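Local coordinates for protein Rv1364c/MT1410 (Mycobacterium tuberculosis, PDB 3KE6), which probably acts in sigma-factor regulation, joining a PP2C-type serine phosphatase domain to an anti-sigma-factor kinase domain of the RsbW type, at residues M92-G97 with V101-A106; G132-C137 with L252-R257; A151-V156 with E204-A209; T159-L164 with T168-R173; H300-F305 with V334-I339. One frame throughout, in Å; residues are numbered along the deposited sequence.

Interaction 1 (M92-G97 with V101-A106); sequences MQISAG and VEALEA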
# COMPACT_ATOMS: atom_id res chain seq x y z
N MET A 92 -7.03 14.27 1.20
CA MET A 92 -7.64 14.93 2.34
C MET A 92 -9.08 14.45 2.48
O MET A 92 -9.54 14.16 3.60
CB MET A 92 -7.58 16.44 2.13
CG MET A 92 -8.01 17.25 3.31
SD MET A 92 -8.16 19.02 2.92
CE MET A 92 -8.47 19.68 4.56
N GLN A 93 -9.80 14.37 1.36
CA GLN A 93 -11.19 13.96 1.38
C GLN A 93 -11.35 12.47 1.68
O GLN A 93 -12.20 12.08 2.45
CB GLN A 93 -11.89 14.29 0.06
CG GLN A 93 -11.92 15.78 -0.28
CD GLN A 93 -12.65 16.61 0.76
OE1 GLN A 93 -13.81 16.34 1.08
NE2 GLN A 93 -11.99 17.63 1.29
N ILE A 94 -10.54 11.64 1.05
CA ILE A 94 -10.63 10.22 1.29
C ILE A 94 -10.32 9.92 2.75
O ILE A 94 -11.04 9.16 3.40
CB ILE A 94 -9.65 9.44 0.41
CG1 ILE A 94 -10.12 9.49 -1.04
CG2 ILE A 94 -9.59 7.99 0.86
CD1 ILE A 94 -11.52 8.91 -1.23
N SER A 95 -9.29 10.55 3.28
CA SER A 95 -8.84 10.17 4.62
C SER A 95 -9.77 10.75 5.69
O SER A 95 -9.79 10.27 6.80
CB SER A 95 -7.38 10.54 4.84
OG SER A 95 -7.23 11.93 4.99
N ALA A 96 -10.56 11.74 5.31
CA ALA A 96 -11.59 12.31 6.19
C ALA A 96 -12.86 11.45 6.20
O ALA A 96 -13.81 11.75 6.92
CB ALA A 96 -11.92 13.74 5.78
N GLY A 97 -12.87 10.38 5.40
CA GLY A 97 -13.96 9.40 5.46
C GLY A 97 -15.10 9.58 4.47
O GLY A 97 -16.10 8.88 4.56
N VAL A 101 -17.19 8.64 -4.41
CA VAL A 101 -17.94 9.57 -5.22
C VAL A 101 -17.84 10.96 -4.61
O VAL A 101 -17.50 11.92 -5.30
CB VAL A 101 -19.41 9.12 -5.38
CG1 VAL A 101 -20.26 10.23 -5.97
CG2 VAL A 101 -19.46 7.86 -6.23
N GLU A 102 -18.11 11.07 -3.32
CA GLU A 102 -18.07 12.36 -2.65
C GLU A 102 -16.68 12.98 -2.74
O GLU A 102 -16.56 14.19 -2.90
CB GLU A 102 -18.49 12.21 -1.18
CG GLU A 102 -19.97 11.81 -0.96
CD GLU A 102 -20.21 11.17 0.41
OE1 GLU A 102 -19.23 10.69 1.02
OE2 GLU A 102 -21.37 11.14 0.87
N ALA A 103 -15.64 12.17 -2.65
CA ALA A 103 -14.27 12.69 -2.70
C ALA A 103 -13.98 13.24 -4.09
O ALA A 103 -13.52 14.37 -4.25
CB ALA A 103 -13.25 11.61 -2.31
N LEU A 104 -14.26 12.43 -5.10
CA LEU A 104 -14.04 12.85 -6.47
C LEU A 104 -14.77 14.15 -6.81
O LEU A 104 -14.24 15.00 -7.52
CB LEU A 104 -14.47 11.76 -7.43
CG LEU A 104 -13.45 10.66 -7.72
CD1 LEU A 104 -14.05 9.71 -8.77
CD2 LEU A 104 -12.11 11.25 -8.20
N GLU A 105 -15.99 14.29 -6.29
CA GLU A 105 -16.81 15.48 -6.52
C GLU A 105 -16.28 16.73 -5.81
O GLU A 105 -16.47 17.85 -6.28
CB GLU A 105 -18.26 15.23 -6.08
CG GLU A 105 -19.03 14.26 -6.98
CD GLU A 105 -20.45 14.00 -6.51
OE1 GLU A 105 -20.76 14.27 -5.33
OE2 GLU A 105 -21.26 13.54 -7.35
N ALA A 106 -15.63 16.52 -4.65
CA ALA A 106 -15.00 17.62 -3.92
C ALA A 106 -13.85 18.15 -4.75
O ALA A 106 -13.63 19.37 -4.84
CB ALA A 106 -14.51 17.16 -2.55
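The carbonyl O of Ile94, whose side chain reaches Ala103 on the next helix, accepts the backbone N of Gly97 at 3.0 Å. This bond belongs to a Schellman motif that ends helix 77-95; Gly97, with phi at 96°, is the first residue to leave helical geometry. After the short turn the chain enters helix 100-110, and the two helices return along each other as a roughly antiparallel helical hairpin of the PP2C-like domain. The alanines of helix 100-110 permit the close approach: the CA atoms of Gln93 and Ala103 lie 5.3 Å apart. Contact between the helices is apolar and rests on Gln93 and Ile94 against Ala103 and Ala106. Ile94 brings in the end of its CG1 branch, CD1 3.4 Å from Ala103 CB. That methyl group of Ala103 also meets the stem of Gln93, CB to CB, at 3.8 Å. Leu104, directed away from helix 77-95, packs on Met122 and Val124 of strand 121-128. Gln93 is bent at chi2 (-61°), a fold that lays its chain and amide alongside Ala106. Its CG comes within 3.7 Å of Ala106 CB, and its OE1 within 3.8 Å of that same methyl carbon.

Interaction 2 (G132-C137 with L252-R257); sequences GEFQYC and LAMQRR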
# COMPACT_ATOMS: atom_id res chain seq x y z
N GLY A 132 -14.89 -8.32 -0.37
CA GLY A 132 -14.20 -8.33 -1.66
C GLY A 132 -14.78 -7.31 -2.63
O GLY A 132 -14.30 -7.15 -3.76
N GLU A 133 -15.82 -6.60 -2.18
CA GLU A 133 -16.46 -5.60 -3.00
C GLU A 133 -15.48 -4.49 -3.26
O GLU A 133 -14.94 -3.90 -2.31
CB GLU A 133 -17.70 -5.04 -2.29
CG GLU A 133 -18.28 -3.82 -2.98
CD GLU A 133 -19.66 -3.45 -2.48
OE1 GLU A 133 -20.22 -4.21 -1.67
OE2 GLU A 133 -20.16 -2.39 -2.90
N PHE A 134 -15.26 -4.22 -4.54
CA PHE A 134 -14.33 -3.19 -4.99
C PHE A 134 -15.04 -2.13 -5.85
O PHE A 134 -15.23 -2.30 -7.06
CB PHE A 134 -13.20 -3.82 -5.78
CG PHE A 134 -12.12 -2.86 -6.11
CD1 PHE A 134 -11.18 -2.50 -5.16
CD2 PHE A 134 -12.05 -2.28 -7.37
CE1 PHE A 134 -10.18 -1.59 -5.46
CE2 PHE A 134 -11.06 -1.38 -7.67
CZ PHE A 134 -10.13 -1.03 -6.73
N GLN A 135 -15.42 -1.03 -5.21
CA GLN A 135 -16.15 0.05 -5.84
C GLN A 135 -15.16 1.01 -6.49
O GLN A 135 -14.28 1.51 -5.83
CB GLN A 135 -16.98 0.78 -4.79
CG GLN A 135 -17.61 2.08 -5.25
CD GLN A 135 -18.73 2.52 -4.33
OE1 GLN A 135 -19.39 1.69 -3.70
NE2 GLN A 135 -18.98 3.83 -4.28
N TYR A 136 -15.34 1.27 -7.78
CA TYR A 136 -14.36 2.04 -8.53
C TYR A 136 -14.99 3.03 -9.51
O TYR A 136 -16.12 2.85 -9.95
CB TYR A 136 -13.43 1.09 -9.28
CG TYR A 136 -14.08 0.41 -10.45
CD1 TYR A 136 -14.86 -0.73 -10.28
CD2 TYR A 136 -13.92 0.90 -11.73
CE1 TYR A 136 -15.44 -1.35 -11.35
CE2 TYR A 136 -14.50 0.28 -12.81
CZ TYR A 136 -15.26 -0.84 -12.63
OH TYR A 136 -15.85 -1.45 -13.73
N CYS A 137 -14.22 4.08 -9.81
CA CYS A 137 -14.60 5.13 -10.74
C CYS A 137 -13.43 5.38 -11.69
O CYS A 137 -12.27 5.47 -11.26
CB CYS A 137 -14.96 6.41 -10.00
SG CYS A 137 -15.63 7.72 -11.10
N LEU A 252 -0.04 0.50 -10.39
CA LEU A 252 -0.34 0.31 -8.98
C LEU A 252 -1.19 -0.91 -8.89
O LEU A 252 -2.31 -0.92 -9.40
CB LEU A 252 -1.08 1.52 -8.42
CG LEU A 252 -1.62 1.34 -7.01
CD1 LEU A 252 -0.46 1.29 -5.98
CD2 LEU A 252 -2.59 2.45 -6.72
N ALA A 253 -0.66 -1.97 -8.28
CA ALA A 253 -1.30 -3.28 -8.31
C ALA A 253 -1.61 -3.71 -6.91
O ALA A 253 -0.84 -3.44 -5.98
CB ALA A 253 -0.40 -4.28 -8.97
N MET A 254 -2.75 -4.37 -6.75
CA MET A 254 -3.09 -4.99 -5.50
C MET A 254 -3.78 -6.32 -5.69
O MET A 254 -4.63 -6.45 -6.55
CB MET A 254 -3.92 -4.02 -4.65
CG MET A 254 -5.38 -4.08 -4.83
SD MET A 254 -6.11 -5.29 -3.71
CE MET A 254 -7.82 -4.81 -3.95
N GLN A 255 -3.38 -7.31 -4.91
CA GLN A 255 -4.03 -8.61 -4.94
C GLN A 255 -4.69 -8.80 -3.60
O GLN A 255 -4.10 -8.52 -2.56
CB GLN A 255 -3.02 -9.72 -5.19
CG GLN A 255 -3.57 -11.11 -4.94
CD GLN A 255 -2.59 -12.22 -5.25
OE1 GLN A 255 -2.85 -13.08 -6.08
NE2 GLN A 255 -1.45 -12.22 -4.56
N ARG A 256 -5.91 -9.31 -3.63
CA ARG A 256 -6.60 -9.66 -2.40
C ARG A 256 -5.99 -10.95 -1.87
O ARG A 256 -5.66 -11.85 -2.65
CB ARG A 256 -8.10 -9.82 -2.66
CG ARG A 256 -8.93 -9.72 -1.40
CD ARG A 256 -10.42 -9.82 -1.66
NE ARG A 256 -11.16 -9.78 -0.39
CZ ARG A 256 -12.14 -10.61 -0.01
NH1 ARG A 256 -12.69 -10.43 1.18
NH2 ARG A 256 -12.60 -11.59 -0.81
N ARG A 257 -5.85 -11.03 -0.55
CA ARG A 257 -5.32 -12.22 0.13
C ARG A 257 -6.12 -12.53 1.37
O ARG A 257 -6.79 -11.64 1.93
CB ARG A 257 -3.88 -11.98 0.56
CG ARG A 257 -3.74 -10.68 1.34
CD ARG A 257 -2.37 -10.49 1.87
NE ARG A 257 -2.01 -11.52 2.83
CZ ARG A 257 -0.77 -11.85 3.14
NH1 ARG A 257 0.26 -11.24 2.57
NH2 ARG A 257 -0.55 -12.81 4.03
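Gly132 and Arg256 are the nearest backbone pair, with CA atoms 7.8 Å apart, too far for strand pairing; strands 133-139 and 249-256 run roughly antiparallel but belong to different sheets, so the gap is spanned by side chains, in one case against bare backbone. At the edge Arg256 does this with a long, nearly straight chain: chi1 (-160°) sets CG opposite the backbone N, and chi2 and chi3 are both close to 180°. Its guanidinium lies flat against Gly132, whose CA sits 3.5 Å above the plane, over the centre of the group. Gly132 N is 3.4 Å from Arg256 NH1, but both are donors and do not bond to each other. The planar group is instead held by acceptors beside it, Phe129 O for NH1 and, weakly, Leu177 O for NH2. Gly132 has a positive phi of 79°, and its backbone also bonds to that of Leu177. Deeper between the sheets, the methyl CE of Met254 approaches the Phe134 ring obliquely, 4.3 Å from CD1. This is a loose apolar touch, and Ile183 of strand 182-186 packs on both side chains, while Leu67 of the five-stranded sheet also reaches Met254. Two sheets facing each other across a buried apolar layer, bridged at the margin by an arginine, form the central beta sandwich of a PP2C-type phosphatase domain.

Interaction 3 (A151-V156 with E204-A209); sequences ASARYV and EFADLA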
# COMPACT_ATOMS: atom_id res chain seq x y z
N ALA A 151 -5.53 -16.88 -13.26
CA ALA A 151 -4.69 -16.26 -14.29
C ALA A 151 -5.47 -15.93 -15.56
O ALA A 151 -5.02 -16.19 -16.68
CB ALA A 151 -3.49 -17.16 -14.59
N SER A 152 -6.65 -15.36 -15.38
CA SER A 152 -7.38 -14.76 -16.47
C SER A 152 -7.30 -13.26 -16.26
O SER A 152 -7.62 -12.77 -15.19
CB SER A 152 -8.84 -15.20 -16.46
OG SER A 152 -9.62 -14.29 -17.23
N ALA A 153 -6.82 -12.55 -17.28
CA ALA A 153 -6.85 -11.10 -17.26
C ALA A 153 -8.08 -10.69 -18.04
O ALA A 153 -8.60 -11.46 -18.83
CB ALA A 153 -5.59 -10.54 -17.89
N ARG A 154 -8.57 -9.49 -17.77
CA ARG A 154 -9.61 -8.86 -18.56
C ARG A 154 -9.78 -7.49 -17.96
O ARG A 154 -9.61 -7.31 -16.76
CB ARG A 154 -10.95 -9.61 -18.50
CG ARG A 154 -11.72 -9.45 -17.21
CD ARG A 154 -12.83 -10.48 -17.07
NE ARG A 154 -13.56 -10.26 -15.82
CZ ARG A 154 -14.54 -9.37 -15.66
NH1 ARG A 154 -14.96 -8.60 -16.67
NH2 ARG A 154 -15.13 -9.25 -14.47
N TYR A 155 -10.11 -6.53 -18.80
CA TYR A 155 -10.35 -5.19 -18.33
C TYR A 155 -11.71 -5.12 -17.68
O TYR A 155 -12.66 -5.72 -18.16
CB TYR A 155 -10.24 -4.19 -19.49
CG TYR A 155 -8.81 -4.07 -19.95
CD1 TYR A 155 -8.34 -4.74 -21.07
CD2 TYR A 155 -7.89 -3.32 -19.20
CE1 TYR A 155 -7.02 -4.64 -21.46
CE2 TYR A 155 -6.57 -3.21 -19.58
CZ TYR A 155 -6.13 -3.88 -20.70
OH TYR A 155 -4.81 -3.76 -21.06
N VAL A 156 -11.80 -4.41 -16.57
CA VAL A 156 -13.08 -4.07 -15.97
C VAL A 156 -13.72 -3.04 -16.88
O VAL A 156 -13.02 -2.39 -17.65
CB VAL A 156 -12.94 -3.50 -14.54
CG1 VAL A 156 -12.41 -4.56 -13.59
CG2 VAL A 156 -12.03 -2.30 -14.53
N GLU A 204 -1.86 -6.58 -25.20
CA GLU A 204 -0.56 -7.16 -24.86
C GLU A 204 -0.34 -7.10 -23.36
O GLU A 204 0.18 -8.03 -22.74
CB GLU A 204 0.57 -6.43 -25.59
CG GLU A 204 1.90 -7.19 -25.54
CD GLU A 204 3.05 -6.41 -26.15
OE1 GLU A 204 2.83 -5.68 -27.16
OE2 GLU A 204 4.19 -6.55 -25.62
N PHE A 205 -0.71 -5.96 -22.78
CA PHE A 205 -0.69 -5.77 -21.35
C PHE A 205 -1.54 -6.86 -20.68
O PHE A 205 -1.06 -7.56 -19.80
CB PHE A 205 -1.18 -4.34 -21.04
CG PHE A 205 -1.36 -4.01 -19.58
CD1 PHE A 205 -0.62 -4.65 -18.59
CD2 PHE A 205 -2.26 -3.02 -19.21
CE1 PHE A 205 -0.81 -4.33 -17.24
CE2 PHE A 205 -2.45 -2.68 -17.87
CZ PHE A 205 -1.72 -3.34 -16.89
N ALA A 206 -2.78 -7.04 -21.13
CA ALA A 206 -3.67 -8.08 -20.59
C ALA A 206 -3.07 -9.49 -20.67
O ALA A 206 -2.99 -10.18 -19.67
CB ALA A 206 -5.03 -8.05 -21.28
N ASP A 207 -2.64 -9.89 -21.87
CA ASP A 207 -2.09 -11.24 -22.09
C ASP A 207 -0.86 -11.51 -21.25
O ASP A 207 -0.68 -12.62 -20.76
CB ASP A 207 -1.73 -11.47 -23.58
CG ASP A 207 -2.96 -11.53 -24.49
OD1 ASP A 207 -4.04 -11.05 -24.07
OD2 ASP A 207 -2.84 -12.03 -25.64
N LEU A 208 -0.00 -10.51 -21.12
CA LEU A 208 1.25 -10.63 -20.38
C LEU A 208 1.00 -10.77 -18.89
O LEU A 208 1.59 -11.61 -18.22
CB LEU A 208 2.13 -9.41 -20.66
CG LEU A 208 3.60 -9.41 -20.22
CD1 LEU A 208 4.32 -10.71 -20.61
CD2 LEU A 208 4.30 -8.19 -20.85
N ALA A 209 0.10 -9.94 -18.37
CA ALA A 209 -0.35 -10.07 -17.00
C ALA A 209 -0.87 -11.49 -16.75
O ALA A 209 -0.60 -12.08 -15.70
CB ALA A 209 -1.43 -9.03 -16.69
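Apolar packing joins Ala153 and Tyr155 to Phe205 and Ala206 where helix 198-212 lies along the margin of the mixed sheet, part of the helical layer outside the PP2C-like beta sandwich. The axes of strand 153-155 and helix 204-209 approach to 7.5 Å and run roughly antiparallel, 149° between their directions. The small side chains of Ala153 and Ala206 allow this; their CB atoms are 4.2 Å apart. Tyr155 adds a second touch, with CE1 4.0 Å from Ala206 CB; its chi1 of -70° sets CG opposite the carbonyl carbon, carrying the ring end to the helix.

Among the aromatic contacts, Tyr155 and Phe205 cross obliquely. Phe205 CD2 lies at the edge of the tyrosine ring, close to its plane. Behind it the phenylalanine makes an edge-to-face pair with Tyr186, and it is walled by Thr235 and Leu239 of helix 227-241, which places it in a buried seam between two helices and the sheet.

Polar bonds lie around the contact and not across it. The strand residue Arg154 turns away from the helix and forms a salt bridge to Glu175, while Glu204 pairs with both Arg193 and Arg196. Tyr155 OH bonds to Thr202 O, one turn before Ala206 on the same helix. That hydroxyl oxygen also rests against Phe205, 3.2 Å from CD2 and 3.7 Å from CB.

Interaction 4 (T159-L164 with T168-R173); sequences TGAGPL and TGFPVR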
# COMPACT_ATOMS: atom_id res chain seq x y z
N THR A 159 -16.62 3.15 -16.11
CA THR A 159 -17.76 3.47 -15.25
C THR A 159 -18.66 4.50 -15.89
O THR A 159 -19.83 4.62 -15.52
CB THR A 159 -17.30 3.93 -13.81
OG1 THR A 159 -18.42 3.89 -12.92
CG2 THR A 159 -16.72 5.32 -13.80
N GLY A 160 -18.13 5.23 -16.87
CA GLY A 160 -18.90 6.25 -17.57
C GLY A 160 -18.53 7.65 -17.13
O GLY A 160 -18.95 8.63 -17.74
N ALA A 161 -17.74 7.74 -16.07
CA ALA A 161 -17.18 9.01 -15.63
C ALA A 161 -16.18 9.54 -16.66
O ALA A 161 -15.56 8.77 -17.40
CB ALA A 161 -16.48 8.83 -14.26
N GLY A 162 -16.04 10.86 -16.67
CA GLY A 162 -15.10 11.58 -17.53
C GLY A 162 -14.12 12.35 -16.66
O GLY A 162 -14.20 12.28 -15.43
N PRO A 163 -13.18 13.09 -17.27
CA PRO A 163 -12.14 13.75 -16.49
C PRO A 163 -12.68 14.92 -15.69
O PRO A 163 -13.85 15.26 -15.80
CB PRO A 163 -11.17 14.25 -17.56
CG PRO A 163 -12.00 14.40 -18.78
CD PRO A 163 -13.06 13.35 -18.72
N LEU A 164 -11.82 15.54 -14.88
CA LEU A 164 -12.18 16.77 -14.17
C LEU A 164 -12.66 17.85 -15.12
O LEU A 164 -12.07 18.08 -16.17
CB LEU A 164 -10.98 17.32 -13.40
CG LEU A 164 -10.81 16.84 -11.96
CD1 LEU A 164 -10.97 15.35 -11.87
CD2 LEU A 164 -9.46 17.31 -11.45
N THR A 168 -19.75 15.34 -16.21
CA THR A 168 -20.29 14.01 -16.42
C THR A 168 -20.78 13.42 -15.10
O THR A 168 -21.59 12.50 -15.10
CB THR A 168 -19.22 13.08 -17.01
OG1 THR A 168 -19.83 11.86 -17.44
CG2 THR A 168 -18.17 12.79 -15.96
N GLY A 169 -20.28 13.96 -13.99
CA GLY A 169 -20.53 13.40 -12.67
C GLY A 169 -19.47 12.37 -12.41
O GLY A 169 -18.43 12.38 -13.08
N PHE A 170 -19.71 11.48 -11.45
CA PHE A 170 -18.74 10.43 -11.10
C PHE A 170 -19.44 9.14 -10.69
O PHE A 170 -19.33 8.70 -9.55
CB PHE A 170 -17.82 10.91 -9.98
CG PHE A 170 -16.93 12.03 -10.39
CD1 PHE A 170 -15.70 11.76 -10.98
CD2 PHE A 170 -17.31 13.35 -10.20
CE1 PHE A 170 -14.87 12.80 -11.37
CE2 PHE A 170 -16.48 14.39 -10.58
CZ PHE A 170 -15.26 14.11 -11.17
N PRO A 171 -20.17 8.53 -11.64
CA PRO A 171 -20.80 7.23 -11.42
C PRO A 171 -19.79 6.14 -11.10
O PRO A 171 -18.63 6.23 -11.52
CB PRO A 171 -21.50 6.95 -12.76
CG PRO A 171 -20.87 7.87 -13.74
CD PRO A 171 -20.46 9.07 -12.98
N VAL A 172 -20.22 5.12 -10.36
CA VAL A 172 -19.31 4.09 -9.83
C VAL A 172 -19.86 2.68 -10.04
O VAL A 172 -21.06 2.48 -9.95
CB VAL A 172 -19.02 4.29 -8.31
CG1 VAL A 172 -18.13 5.51 -8.07
CG2 VAL A 172 -20.32 4.42 -7.52
N ARG A 173 -18.98 1.72 -10.31
CA ARG A 173 -19.38 0.33 -10.50
C ARG A 173 -18.69 -0.53 -9.46
O ARG A 173 -17.83 -0.05 -8.74
CB ARG A 173 -18.97 -0.18 -11.88
CG ARG A 173 -19.73 0.39 -13.05
CD ARG A 173 -19.27 -0.26 -14.36
NE ARG A 173 -20.07 -1.44 -14.71
CZ ARG A 173 -19.83 -2.70 -14.32
NH1 ARG A 173 -18.81 -3.01 -13.54
NH2 ARG A 173 -20.65 -3.66 -14.72
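Thr159 and Pro171 form the principal polar link across an irregular hairpin, a long loop of the PP2C-like domain whose arms run roughly antiparallel without regular strand structure. Thr159 OG1 donates to Pro171 O at 2.7 Å. The approach is steep: the angle at the carbonyl oxygen is 101°, and the hydroxyl lies 55° above the carbonyl plane. A chi1 of -165° swings OG1 away from the backbone N and over the opposite arm. The same hydroxyl is near Arg173 N, but the angle is poor and the pair is not bonded. Nearer the loop's end, Thr168 OG1 reaches Gly160 O at 3.4 Å in a weak bond.

Several main-chain groups find partners outside the loop. Thr159 N is taken by Thr138 OG1, while Ala161 and Arg173 bond through their backbones to Gly140 and Tyr136 respectively; Leu164 bonds to Ser119 and Ala120. Phe170 leaves the backbone away from the other arm and packs on Leu104 of helix 100-110, although its CD1 still comes within 4.5 Å of Ala161 CB. Between the two polar links sits the Pro171 ring, with CD 4.2 Å from Ala161 CB and CG 3.8 Å from Thr159 O.

Interaction 5 (H300-F305 with V334-I339); sequences HAISEF and VRASVI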
# COMPACT_ATOMS: atom_id res chain seq x y z
N HIS A 300 13.62 -5.78 16.86
CA HIS A 300 14.51 -5.15 17.85
C HIS A 300 13.71 -4.76 19.09
O HIS A 300 14.05 -5.15 20.21
CB HIS A 300 15.18 -3.93 17.22
CG HIS A 300 16.27 -3.32 18.03
ND1 HIS A 300 17.22 -2.49 17.47
CD2 HIS A 300 16.54 -3.35 19.36
CE1 HIS A 300 18.03 -2.05 18.42
NE2 HIS A 300 17.64 -2.56 19.57
N ALA A 301 12.62 -4.02 18.89
CA ALA A 301 11.82 -3.50 20.03
C ALA A 301 11.33 -4.64 20.90
O ALA A 301 11.56 -4.66 22.10
CB ALA A 301 10.65 -2.67 19.55
N ILE A 302 10.69 -5.60 20.29
CA ILE A 302 10.02 -6.65 21.04
C ILE A 302 11.03 -7.55 21.71
O ILE A 302 10.81 -7.95 22.86
CB ILE A 302 9.05 -7.44 20.13
CG1 ILE A 302 7.95 -6.47 19.66
CG2 ILE A 302 8.47 -8.63 20.83
CD1 ILE A 302 6.71 -7.17 19.16
N SER A 303 12.13 -7.85 21.02
CA SER A 303 13.19 -8.63 21.60
C SER A 303 13.68 -7.95 22.88
O SER A 303 13.90 -8.59 23.90
CB SER A 303 14.34 -8.77 20.59
OG SER A 303 15.39 -9.59 21.10
N GLU A 304 13.81 -6.63 22.86
CA GLU A 304 14.31 -5.93 24.03
C GLU A 304 13.29 -5.93 25.17
O GLU A 304 13.66 -6.06 26.35
CB GLU A 304 14.81 -4.52 23.67
CG GLU A 304 16.24 -4.49 23.09
CD GLU A 304 17.32 -5.08 24.03
OE1 GLU A 304 17.74 -4.37 24.98
OE2 GLU A 304 17.76 -6.24 23.81
N PHE A 305 12.01 -5.84 24.82
CA PHE A 305 10.95 -5.93 25.81
C PHE A 305 10.99 -7.28 26.50
O PHE A 305 10.82 -7.36 27.71
CB PHE A 305 9.57 -5.79 25.17
CG PHE A 305 9.25 -4.41 24.66
CD1 PHE A 305 9.92 -3.30 25.09
CD2 PHE A 305 8.19 -4.24 23.74
CE1 PHE A 305 9.58 -2.03 24.61
CE2 PHE A 305 7.84 -2.98 23.25
CZ PHE A 305 8.53 -1.87 23.69
N VAL A 334 1.07 -2.21 12.76
CA VAL A 334 1.25 -3.33 13.64
C VAL A 334 1.19 -2.79 15.06
O VAL A 334 1.76 -1.76 15.35
CB VAL A 334 2.61 -3.99 13.44
CG1 VAL A 334 2.89 -5.04 14.54
CG2 VAL A 334 2.68 -4.62 12.07
N ARG A 335 0.47 -3.49 15.91
CA ARG A 335 0.40 -3.18 17.33
C ARG A 335 0.83 -4.42 18.09
O ARG A 335 0.42 -5.54 17.77
CB ARG A 335 -1.01 -2.71 17.70
CG ARG A 335 -1.14 -1.21 17.50
CD ARG A 335 -2.58 -0.69 17.52
NE ARG A 335 -3.13 -0.95 16.22
CZ ARG A 335 -3.56 -0.05 15.35
NH1 ARG A 335 -3.63 1.25 15.62
NH2 ARG A 335 -3.99 -0.50 14.20
N ALA A 336 1.72 -4.24 19.05
CA ALA A 336 2.24 -5.38 19.77
C ALA A 336 2.33 -5.06 21.24
O ALA A 336 2.47 -3.89 21.62
CB ALA A 336 3.62 -5.76 19.25
N SER A 337 2.26 -6.11 22.06
CA SER A 337 2.43 -5.93 23.48
C SER A 337 3.18 -7.08 24.08
O SER A 337 3.01 -8.22 23.69
CB SER A 337 1.09 -5.77 24.20
OG SER A 337 0.18 -6.79 23.86
N VAL A 338 4.00 -6.74 25.06
CA VAL A 338 4.75 -7.68 25.81
C VAL A 338 4.33 -7.46 27.24
O VAL A 338 4.62 -6.41 27.81
CB VAL A 338 6.24 -7.44 25.60
CG1 VAL A 338 7.08 -8.40 26.47
CG2 VAL A 338 6.56 -7.59 24.13
N ILE A 339 3.59 -8.42 27.79
CA ILE A 339 3.07 -8.32 29.16
C ILE A 339 3.79 -9.32 30.03
O ILE A 339 3.87 -10.50 29.67
CB ILE A 339 1.56 -8.61 29.20
CG1 ILE A 339 0.82 -7.64 28.30
CG2 ILE A 339 1.06 -8.53 30.63
CD1 ILE A 339 -0.70 -7.79 28.32
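Ile302 extends its CD1 methyl group over Ala336, 3.4 Å from the CB atom, while its CG2 branch meets Val338 CG2 at 4.0 Å. The two branches thus meet successive inward-facing residues of the strand, one each. The reach follows from the torsions: chi1 of -64° puts CG1 opposite the carbonyl carbon, and chi2 of -161° straightens the chain toward Ala336. One turn on, Phe305 meets Val338 chiefly through its stem, CB to CG2 at 3.7 Å. Val338 CG2 stands at the edge of the Phe305 ring, near its plane, also 3.7 Å from CD2. One face of the ring is occupied from within the helix by Ala301 O, 3.5 Å above the plane and displaced toward the rim. All four residues in contact are buried, and the contact across the segments is purely apolar.

Helix 300-305 and strand 334-339 run almost parallel, 13° apart with axes 8.9 Å from each other, as a helix laid on a sheet. This suits the alpha/beta layering of the histidine kinase-like ATPase domain, and the helix probably carries the N box of that family, beginning near Glu304. Around the contact, Leu381 and Ala379 of strand 376-391 extend the sheet surface beneath Ile302 and Phe305. Val277 and Leu281 of helix 273-288 press on Ile302 from the neighbouring helix, and Met360 and Ala361 of helix 358-362 close over Phe305.

From the N terminus, interaction 1 closes a tight connection, with three residues between its segments. Interaction 2 opens at 132-137 and spans 114 residues before closing at 252-257, tying the two sheets of the sandwich. Inside that span lies interaction 3, which fastens a marginal strand to helix 198-212, and inside interaction 3 lies interaction 4, a short loop. Leu104 CD1 packs on Cys137 SG, Val101 CG2 on Val172 CG1, and Tyr136 OH on Val156 CB, joining interactions 1 and 2, 1 and 4, and 2 and 3; Tyr136 N probably bonds to Arg173 O at 3.0 Å. Interaction 5 follows in series, its centre about 32 Å from that of interaction 2, yet both reach the same mixed sheet.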